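Local coordinates for protein GH127 beta-L-arabinofuranoside (Geobacillus stearothermophilus, PDB 4QK0) that probably hydrolyses terminal beta-L-arabinofuranosyl residues from their glycosides, as a family 127 glycoside hydrolase, at residues I55-I60 and V73-D78; A150-F155 and Y202-N207; L279-G284 and L348-D353. All blocks are in the same frame, centred on the assembly; numbering follows the deposited sequence.

Interaction 1: residues I55-I60 and V73-D78; sequences IENFRI and VFQDSD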
loop_
_atom_site.group_PDB
_atom_site.type_symbol
_atom_site.label_atom_id
_atom_site.label_comp_id
_atom_site.label_asym_id
_atom_site.label_seq_id
_atom_site.Cartn_x
_atom_site.Cartn_y
_atom_site.Cartn_z
ATOM N N ILE A 55 2.517 -0.106 -37.338
ATOM C CA ILE A 55 2.938 -0.401 -38.715
ATOM C C ILE A 55 2.894 0.900 -39.530
ATOM O O ILE A 55 3.813 1.210 -40.295
ATOM C CB ILE A 55 2.045 -1.455 -39.353
ATOM C CG1 ILE A 55 2.111 -2.787 -38.600
ATOM C CG2 ILE A 55 2.386 -1.666 -40.829
ATOM C CD1 ILE A 55 3.453 -3.470 -38.656
ATOM N N GLU A 56 1.831 1.663 -39.319
ATOM C CA GLU A 56 1.633 2.910 -39.998
ATOM C C GLU A 56 2.834 3.825 -39.815
ATOM O O GLU A 56 3.286 4.491 -40.754
ATOM C CB GLU A 56 0.307 3.563 -39.521
ATOM C CG GLU A 56 -0.157 4.763 -40.323
ATOM C CD GLU A 56 -0.293 4.479 -41.813
ATOM O OE1 GLU A 56 -0.346 3.283 -42.231
ATOM O OE2 GLU A 56 -0.330 5.474 -42.573
ATOM N N ASN A 57 3.351 3.912 -38.601
ATOM C CA ASN A 57 4.524 4.755 -38.356
ATOM C C ASN A 57 5.693 4.370 -39.328
ATOM O O ASN A 57 6.436 5.216 -39.716
ATOM C CB ASN A 57 5.007 4.641 -36.914
ATOM C CG ASN A 57 4.091 5.348 -35.898
ATOM O OD1 ASN A 57 3.366 6.280 -36.216
ATOM N ND2 ASN A 57 4.194 4.919 -34.647
ATOM N N PHE A 58 5.882 3.091 -39.622
ATOM C CA PHE A 58 6.969 2.671 -40.533
ATOM C C PHE A 58 6.637 3.015 -41.973
ATOM O O PHE A 58 7.508 3.420 -42.735
ATOM C CB PHE A 58 7.244 1.178 -40.454
ATOM C CG PHE A 58 7.986 0.772 -39.226
ATOM C CD1 PHE A 58 9.347 1.017 -39.102
ATOM C CD2 PHE A 58 7.319 0.147 -38.183
ATOM C CE1 PHE A 58 10.032 0.662 -37.954
ATOM C CE2 PHE A 58 7.997 -0.225 -37.048
ATOM C CZ PHE A 58 9.341 0.047 -36.914
ATOM N N ARG A 59 5.359 2.895 -42.333
ATOM C CA ARG A 59 4.918 3.383 -43.615
ATOM C C ARG A 59 5.255 4.837 -43.805
ATOM O O ARG A 59 5.791 5.227 -44.859
ATOM C CB ARG A 59 3.422 3.226 -43.764
ATOM C CG ARG A 59 3.040 1.843 -44.163
ATOM C CD ARG A 59 1.748 1.836 -44.947
ATOM N NE ARG A 59 1.327 0.469 -44.940
ATOM C CZ ARG A 59 0.575 -0.079 -43.994
ATOM N NH1 ARG A 59 0.081 0.652 -42.993
ATOM N NH2 ARG A 59 0.309 -1.370 -44.075
ATOM N N ILE A 60 4.878 5.665 -42.829
ATOM C CA ILE A 60 5.130 7.087 -42.950
ATOM C C ILE A 60 6.615 7.288 -43.087
ATOM O O ILE A 60 7.100 8.031 -43.944
ATOM C CB ILE A 60 4.549 7.844 -41.756
ATOM C CG1 ILE A 60 3.005 7.688 -41.750
ATOM C CG2 ILE A 60 4.938 9.305 -41.815
ATOM C CD1 ILE A 60 2.333 8.137 -40.459
ATOM N N VAL A 73 6.934 6.231 -27.413
ATOM C CA VAL A 73 8.239 6.423 -28.002
ATOM C C VAL A 73 8.907 5.076 -28.386
ATOM O O VAL A 73 9.679 5.011 -29.330
ATOM C CB VAL A 73 9.061 7.371 -27.090
ATOM C CG1 VAL A 73 9.639 6.650 -25.883
ATOM C CG2 VAL A 73 10.124 8.035 -27.923
ATOM N N PHE A 74 8.499 4.010 -27.699
ATOM C CA PHE A 74 8.979 2.636 -27.917
ATOM C C PHE A 74 7.999 1.744 -28.692
ATOM O O PHE A 74 8.060 0.513 -28.634
ATOM C CB PHE A 74 9.261 1.978 -26.555
ATOM C CG PHE A 74 8.115 2.099 -25.566
ATOM C CD1 PHE A 74 6.963 1.336 -25.700
ATOM C CD2 PHE A 74 8.190 3.026 -24.517
ATOM C CE1 PHE A 74 5.899 1.474 -24.813
ATOM C CE2 PHE A 74 7.147 3.161 -23.617
ATOM C CZ PHE A 74 6.003 2.383 -23.755
ATOM N N GLN A 75 7.091 2.365 -29.404
ATOM C CA GLN A 75 6.140 1.651 -30.252
ATOM C C GLN A 75 6.809 0.669 -31.272
ATOM O O GLN A 75 6.282 -0.400 -31.541
ATOM C CB GLN A 75 5.311 2.719 -31.008
ATOM C CG GLN A 75 3.925 2.270 -31.466
ATOM C CD GLN A 75 2.848 2.393 -30.392
ATOM O OE1 GLN A 75 3.106 2.785 -29.239
ATOM N NE2 GLN A 75 1.629 2.067 -30.773
ATOM N N ASP A 76 7.953 1.063 -31.848
ATOM C CA ASP A 76 8.679 0.220 -32.802
ATOM C C ASP A 76 8.965 -1.151 -32.221
ATOM O O ASP A 76 8.978 -2.143 -32.941
ATOM C CB ASP A 76 9.997 0.896 -33.222
ATOM C CG ASP A 76 9.793 2.165 -34.093
ATOM O OD1 ASP A 76 8.621 2.464 -34.534
ATOM O OD2 ASP A 76 10.805 2.905 -34.315
ATOM N N SER A 77 9.206 -1.241 -30.906
ATOM C CA SER A 77 9.535 -2.544 -30.305
ATOM C C SER A 77 8.378 -3.528 -30.305
ATOM O O SER A 77 8.578 -4.757 -30.188
ATOM C CB SER A 77 9.965 -2.373 -28.850
ATOM O OG SER A 77 8.854 -1.904 -28.087
ATOM N N ASP A 78 7.163 -3.026 -30.367
ATOM C CA ASP A 78 5.994 -3.936 -30.464
ATOM C C ASP A 78 6.022 -4.743 -31.775
ATOM O O ASP A 78 5.701 -5.915 -31.797
ATOM C CB ASP A 78 4.692 -3.141 -30.393
ATOM C CG ASP A 78 4.376 -2.694 -28.980
ATOM O OD1 ASP A 78 4.741 -3.431 -28.029
ATOM O OD2 ASP A 78 3.692 -1.655 -28.830
HETATM O O HOH W 1 5.919 2.110 -34.568
#

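Interaction 2: residues A150-F155 and Y202-N207; sequences AAVAYF and YEVTGN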
loop_
_atom_site.group_PDB
_atom_site.type_symbol
_atom_site.label_atom_id
_atom_site.label_comp_id
_atom_site.label_asym_id
_atom_site.label_seq_id
_atom_site.Cartn_x
_atom_site.Cartn_y
_atom_site.Cartn_z
ATOM N N ALA A 150 14.663 -9.923 -33.035
ATOM C CA ALA A 150 13.669 -10.512 -33.939
ATOM C C ALA A 150 14.381 -11.018 -35.216
ATOM O O ALA A 150 14.052 -12.067 -35.730
ATOM C CB ALA A 150 12.630 -9.471 -34.334
ATOM N N ALA A 151 15.307 -10.211 -35.717
ATOM C CA ALA A 151 16.073 -10.540 -36.918
ATOM C C ALA A 151 16.927 -11.800 -36.741
ATOM O O ALA A 151 16.937 -12.683 -37.600
ATOM C CB ALA A 151 16.932 -9.359 -37.349
ATOM N N VAL A 152 17.568 -11.924 -35.588
ATOM C CA VAL A 152 18.318 -13.144 -35.280
ATOM C C VAL A 152 17.390 -14.347 -35.296
ATOM O O VAL A 152 17.672 -15.376 -35.941
ATOM C CB VAL A 152 19.037 -13.056 -33.912
ATOM C CG1 VAL A 152 19.628 -14.411 -33.502
ATOM C CG2 VAL A 152 20.131 -12.025 -33.974
ATOM N N ALA A 153 16.279 -14.223 -34.586
ATOM C CA ALA A 153 15.344 -15.319 -34.515
ATOM C C ALA A 153 14.785 -15.706 -35.893
ATOM O O ALA A 153 14.545 -16.883 -36.158
ATOM C CB ALA A 153 14.192 -14.999 -33.562
ATOM N N TYR A 154 14.471 -14.704 -36.687
ATOM C CA TYR A 154 13.851 -14.918 -37.963
ATOM C C TYR A 154 14.867 -15.612 -38.904
ATOM O O TYR A 154 14.504 -16.489 -39.657
ATOM C CB TYR A 154 13.337 -13.571 -38.540
ATOM C CG TYR A 154 12.388 -13.767 -39.690
ATOM C CD1 TYR A 154 11.072 -14.132 -39.463
ATOM C CD2 TYR A 154 12.817 -13.645 -41.018
ATOM C CE1 TYR A 154 10.193 -14.354 -40.504
ATOM C CE2 TYR A 154 11.945 -13.854 -42.072
ATOM C CZ TYR A 154 10.631 -14.210 -41.807
ATOM O OH TYR A 154 9.724 -14.441 -42.824
ATOM N N PHE A 155 16.137 -15.231 -38.822
ATOM C CA PHE A 155 17.166 -15.943 -39.565
ATOM C C PHE A 155 17.293 -17.424 -39.204
ATOM O O PHE A 155 17.321 -18.295 -40.075
ATOM C CB PHE A 155 18.508 -15.279 -39.374
ATOM C CG PHE A 155 19.605 -16.007 -40.068
ATOM C CD1 PHE A 155 19.594 -16.124 -41.462
ATOM C CD2 PHE A 155 20.611 -16.620 -39.356
ATOM C CE1 PHE A 155 20.576 -16.830 -42.126
ATOM C CE2 PHE A 155 21.612 -17.321 -40.016
ATOM C CZ PHE A 155 21.596 -17.418 -41.393
ATOM N N TYR A 202 25.969 -11.336 -32.080
ATOM C CA TYR A 202 27.304 -11.895 -32.105
ATOM C C TYR A 202 27.287 -13.413 -32.327
ATOM O O TYR A 202 28.034 -13.905 -33.147
ATOM C CB TYR A 202 28.059 -11.552 -30.837
ATOM C CG TYR A 202 29.313 -12.354 -30.697
ATOM C CD1 TYR A 202 30.440 -12.088 -31.507
ATOM C CD2 TYR A 202 29.386 -13.390 -29.794
ATOM C CE1 TYR A 202 31.606 -12.838 -31.393
ATOM C CE2 TYR A 202 30.543 -14.160 -29.680
ATOM C CZ TYR A 202 31.643 -13.888 -30.480
ATOM O OH TYR A 202 32.766 -14.659 -30.335
ATOM N N GLU A 203 26.399 -14.117 -31.645
ATOM C CA GLU A 203 26.356 -15.568 -31.725
ATOM C C GLU A 203 26.010 -16.001 -33.102
ATOM O O GLU A 203 26.433 -17.037 -33.542
ATOM C CB GLU A 203 25.318 -16.162 -30.801
ATOM C CG GLU A 203 25.729 -16.208 -29.350
ATOM C CD GLU A 203 24.556 -16.268 -28.348
ATOM O OE1 GLU A 203 23.345 -16.263 -28.705
ATOM O OE2 GLU A 203 24.879 -16.313 -27.156
ATOM N N VAL A 204 25.224 -15.217 -33.817
ATOM C CA VAL A 204 24.793 -15.666 -35.121
ATOM C C VAL A 204 25.706 -15.158 -36.203
ATOM O O VAL A 204 25.693 -15.707 -37.268
ATOM C CB VAL A 204 23.290 -15.314 -35.372
ATOM C CG1 VAL A 204 23.115 -13.933 -35.948
ATOM C CG2 VAL A 204 22.656 -16.336 -36.264
ATOM N N THR A 205 26.451 -14.092 -35.975
ATOM C CA THR A 205 27.302 -13.539 -37.012
ATOM C C THR A 205 28.799 -13.791 -36.824
ATOM O O THR A 205 29.551 -13.633 -37.757
ATOM C CB THR A 205 27.187 -12.001 -37.102
ATOM O OG1 THR A 205 27.590 -11.412 -35.875
ATOM C CG2 THR A 205 25.799 -11.551 -37.470
ATOM N N GLY A 206 29.245 -14.034 -35.594
ATOM C CA GLY A 206 30.658 -14.124 -35.291
ATOM C C GLY A 206 31.379 -12.795 -35.312
ATOM O O GLY A 206 32.584 -12.728 -35.070
ATOM N N ASN A 207 30.659 -11.711 -35.576
ATOM C CA ASN A 207 31.263 -10.379 -35.564
ATOM C C ASN A 207 31.548 -9.864 -34.152
ATOM O O ASN A 207 30.659 -9.389 -33.434
ATOM C CB ASN A 207 30.390 -9.398 -36.338
ATOM C CG ASN A 207 31.050 -8.049 -36.522
ATOM O OD1 ASN A 207 31.971 -7.679 -35.813
ATOM N ND2 ASN A 207 30.552 -7.299 -37.467
#

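Interaction 3: residues L279-G284 and L348-D353; sequences LAAKMG and LELEMD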
loop_
_atom_site.group_PDB
_atom_site.type_symbol
_atom_site.label_atom_id
_atom_site.label_comp_id
_atom_site.label_asym_id
_atom_site.label_seq_id
_atom_site.Cartn_x
_atom_site.Cartn_y
_atom_site.Cartn_z
ATOM N N LEU A 279 27.905 -12.015 -21.002
ATOM C CA LEU A 279 29.235 -11.478 -21.143
ATOM C C LEU A 279 30.252 -12.152 -20.207
ATOM O O LEU A 279 31.335 -12.483 -20.637
ATOM C CB LEU A 279 29.269 -10.010 -20.859
ATOM C CG LEU A 279 28.585 -9.139 -21.894
ATOM C CD1 LEU A 279 28.323 -7.756 -21.287
ATOM C CD2 LEU A 279 29.401 -9.036 -23.175
ATOM N N ALA A 280 29.889 -12.406 -18.962
ATOM C CA ALA A 280 30.777 -13.165 -18.092
ATOM C C ALA A 280 31.172 -14.518 -18.706
ATOM O O ALA A 280 32.295 -14.944 -18.591
ATOM C CB ALA A 280 30.145 -13.395 -16.746
ATOM N N ALA A 281 30.223 -15.198 -19.346
ATOM C CA ALA A 281 30.495 -16.491 -19.958
ATOM C C ALA A 281 31.408 -16.350 -21.150
ATOM O O ALA A 281 32.387 -17.049 -21.261
ATOM C CB ALA A 281 29.188 -17.147 -20.413
ATOM N N LYS A 282 31.051 -15.457 -22.069
ATOM C CA LYS A 282 31.772 -15.342 -23.295
ATOM C C LYS A 282 33.163 -14.755 -23.095
ATOM O O LYS A 282 34.065 -15.156 -23.802
ATOM C CB LYS A 282 30.975 -14.541 -24.321
ATOM C CG LYS A 282 29.693 -15.266 -24.734
ATOM C CD LYS A 282 29.012 -14.577 -25.895
ATOM C CE LYS A 282 27.556 -14.986 -26.047
ATOM N NZ LYS A 282 27.379 -16.430 -26.330
HETATM N N MSE A 283 33.329 -13.813 -22.165
HETATM C CA MSE A 283 34.624 -13.174 -21.951
HETATM C C MSE A 283 35.456 -13.859 -20.905
HETATM O O MSE A 283 36.537 -13.430 -20.648
HETATM C CB MSE A 283 34.562 -11.719 -21.460
HETATM C CG MSE A 283 33.740 -10.743 -22.270
HETATM SE SE MSE A 283 34.337 -10.656 -24.134
HETATM C CE MSE A 283 34.364 -8.678 -24.328
ATOM N N GLY A 284 34.962 -14.886 -20.261
ATOM C CA GLY A 284 35.652 -15.423 -19.077
ATOM C C GLY A 284 35.977 -14.393 -17.999
ATOM O O GLY A 284 37.031 -14.454 -17.400
ATOM N N LEU A 348 22.662 -20.496 -16.518
ATOM C CA LEU A 348 22.972 -21.883 -16.793
ATOM C C LEU A 348 24.196 -22.042 -17.703
ATOM O O LEU A 348 24.928 -22.980 -17.564
ATOM C CB LEU A 348 21.796 -22.578 -17.448
ATOM C CG LEU A 348 20.719 -22.952 -16.435
ATOM C CD1 LEU A 348 19.460 -23.414 -17.152
ATOM C CD2 LEU A 348 21.237 -24.011 -15.476
ATOM N N GLU A 349 24.392 -21.122 -18.638
ATOM C CA GLU A 349 25.566 -21.155 -19.516
ATOM C C GLU A 349 26.809 -20.724 -18.766
ATOM O O GLU A 349 27.909 -21.083 -19.115
ATOM C CB GLU A 349 25.318 -20.298 -20.755
ATOM C CG GLU A 349 24.236 -20.940 -21.648
ATOM C CD GLU A 349 23.692 -20.019 -22.754
ATOM O OE1 GLU A 349 24.232 -18.892 -22.915
ATOM O OE2 GLU A 349 22.708 -20.411 -23.436
ATOM N N LEU A 350 26.627 -20.009 -17.676
ATOM C CA LEU A 350 27.743 -19.576 -16.867
ATOM C C LEU A 350 28.190 -20.606 -15.836
ATOM O O LEU A 350 29.358 -20.675 -15.469
ATOM C CB LEU A 350 27.308 -18.321 -16.157
ATOM C CG LEU A 350 28.282 -17.508 -15.343
ATOM C CD1 LEU A 350 29.453 -17.069 -16.214
ATOM C CD2 LEU A 350 27.540 -16.294 -14.786
ATOM N N GLU A 351 27.252 -21.415 -15.375
ATOM C CA GLU A 351 27.511 -22.421 -14.390
ATOM C C GLU A 351 26.277 -23.369 -14.372
ATOM O O GLU A 351 25.114 -22.942 -14.207
ATOM C CB GLU A 351 27.741 -21.739 -13.070
ATOM C CG GLU A 351 28.101 -22.645 -11.899
ATOM C CD GLU A 351 27.761 -21.998 -10.563
ATOM O OE1 GLU A 351 27.552 -20.755 -10.522
ATOM O OE2 GLU A 351 27.644 -22.727 -9.550
HETATM N N MSE A 352 26.543 -24.646 -14.516
HETATM C CA MSE A 352 25.525 -25.657 -14.522
HETATM C C MSE A 352 25.091 -25.977 -13.102
HETATM O O MSE A 352 25.650 -26.830 -12.445
HETATM C CB MSE A 352 26.050 -26.862 -15.256
HETATM C CG MSE A 352 24.894 -27.835 -15.404
HETATM SE SE MSE A 352 23.394 -27.148 -16.525
HETATM C CE MSE A 352 24.417 -26.385 -17.998
ATOM N N ASP A 353 24.076 -25.255 -12.622
ATOM C CA ASP A 353 23.524 -25.437 -11.291
ATOM C C ASP A 353 21.993 -25.559 -11.413
ATOM O O ASP A 353 21.301 -24.658 -11.930
ATOM C CB ASP A 353 23.941 -24.260 -10.419
ATOM C CG ASP A 353 23.598 -24.450 -8.977
ATOM O OD1 ASP A 353 22.557 -25.106 -8.618
ATOM O OD2 ASP A 353 24.385 -23.930 -8.178
#

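Interaction 1: residues I55-I60 and V73-D78
Gln-75 is the first residue of 73-78 to meet the helix 54-61: its CG lies 4.1 Å from Asn-57 ND2. The two side chains cross at about a right angle, their amide planes 64° apart, and neither amide bonds the other. Backbone atoms take the polar ends instead, Met-72 N bonding Gln-75 OE1 and Tyr-70 O accepting from Asn-57 ND2. Asp-76 comes next and makes the closer touch. With CG anti to its carbonyl carbon (chi1 -69°), its carboxylate reaches the far end of the Phe-58 ring, where OD1 stands 3.5 Å from CZ, the two planes 33° apart. The same OD1 receives a hydrogen from a water at 2.7 Å, which in turn accepts from Asn-57 ND2, while Thr-121 OG1 is a further hydrogen-bond partner. Cutting the Phe-58 ring back to an alanine is likely to open a gap between Asp-76 and Leu-108, Leu-109 and Ala-112 of helix 96-112 and let the carboxylate shift. The turn that delivers Asp-76 is held by Ser-77 N and OG, both on Phe-74 O. The contact packs helix 54-61 against the lead-in to helix 76-92, inside a mainly helical domain of the six-hairpin clan, whose fold is an (alpha/alpha)6 barrel.

Interaction 2: residues A150-F155 and Y202-N207
Between 150-155 and 202-207 the backbones come nearest at Val-152 and Val-204, with their CA atoms 7.0 Å apart. The contact between the side chains is wholly apolar and turns on Val-204, whose two methyls find different partners. CG1 meets Val-152 CG2 at 4.1 Å, the two valines sliding past each other in opposite directions. CG2 lies closer to its own partner, 3.7 Å from Phe-155 CD2, and comes in at the edge of the ring, near its plane, rather than over a face. Phe-155 has CG anti to its backbone N (chi1 178°), which sets the ring edge beside Val-204, one turn on from Val-152. Val-204 thus touches residues three apart in sequence on a single helix face, and it also rests on Leu-164 of helix 162-177. Packing of helix against helix in this way is how an (alpha/alpha)6 barrel, the fold of this family's catalytic domain, is built; on its other sides helix 140-158 meets helix 76-92 through Ala-153 and helix 96-112 through Tyr-154, whose OH bonds Asp-103. Just past Val-204 the chain turns sharply. Gly-206 N still bonds Tyr-202 O at 2.7 Å, but Gly-206 itself leaves the helix with a positive phi of 73°. Thr-205 OG1 accepts from Asn-207 N at 3.1 Å with an N-H...O angle of 161°, an ST turn, and the same hydroxyl is hydrogen-bonded to Leu-201 O. Asn-207 then serves as N-cap of helix 208-220, its OD1 taking the backbone N of Asn-209.

Interaction 3: residues L279-G284 and L348-D353
Leu-350 lays one methyl against the backbone and side chains of two successive alanines, and most of the contact follows from how that methyl is aimed. Its CD1 stands 3.8 Å from Ala-280 CB and 3.7 Å from Ala-281 N, with Ala-281 CB a little farther off at 4.2 Å. The leucine's CB does not point straight at the partner helix; the first torsion, which sets CG anti to the backbone N (chi1 -173°), together with the bend at the second (chi2 58°), brings CD1 nearer. Both alanines direct their CB toward 348-353, and because they are so short the backbones come close, 5.2 Å between the CA atoms of Ala-281 and Leu-350. Ala-281 CB also reaches Glu-349 O at 4.3 Å. Helix 286-302 adds to the apolar seam, Leu-288 packing on Ala-280 and Lys-289 on both Ala-280 and Leu-350. Beyond this seam the helix 334-350 gives way to an extended chain: Met-352, a selenomethionine in this crystal, centres an inverse gamma turn and leans on Tyr-513 and Tyr-515, and Asp-353 caps the next helix through Lys-355 N. Beside the apolar patch stand opposite charges that do not pair, Lys-282 NZ lying 5.3 Å from Glu-349 OE1; the carboxylate is bridged to Arg-346 and the lysine to Glu-203. With no hydrogen bond between the two segments, their hold on each other is van der Waals packing, the charges nearby being largely committed to other partners and so probably adding little.

How the interactions relate
All three contacts join helices of one catalytic domain, yet their chemistry shifts with their place in it. Interaction 1 is fully buried and is the polar one, with a water joining its two segments. Interactions 2 and 3 are partly buried, each involving the C-terminal end of at least one helix; neither has a hydrogen bond across its segments, and interaction 3 sets a methyl against backbone as well as alanines. Interaction 1 stands apart from interaction 3, their centres about 35 Å apart, but approaches interaction 2 to about 7 Å between nearest atoms, helix 76-92 packing on helix 140-158. Interactions 2 and 3 touch directly: Glu-203 OE2 bridges Lys-282 NZ at 2.6 Å, and Tyr-202 packs on the same lysine.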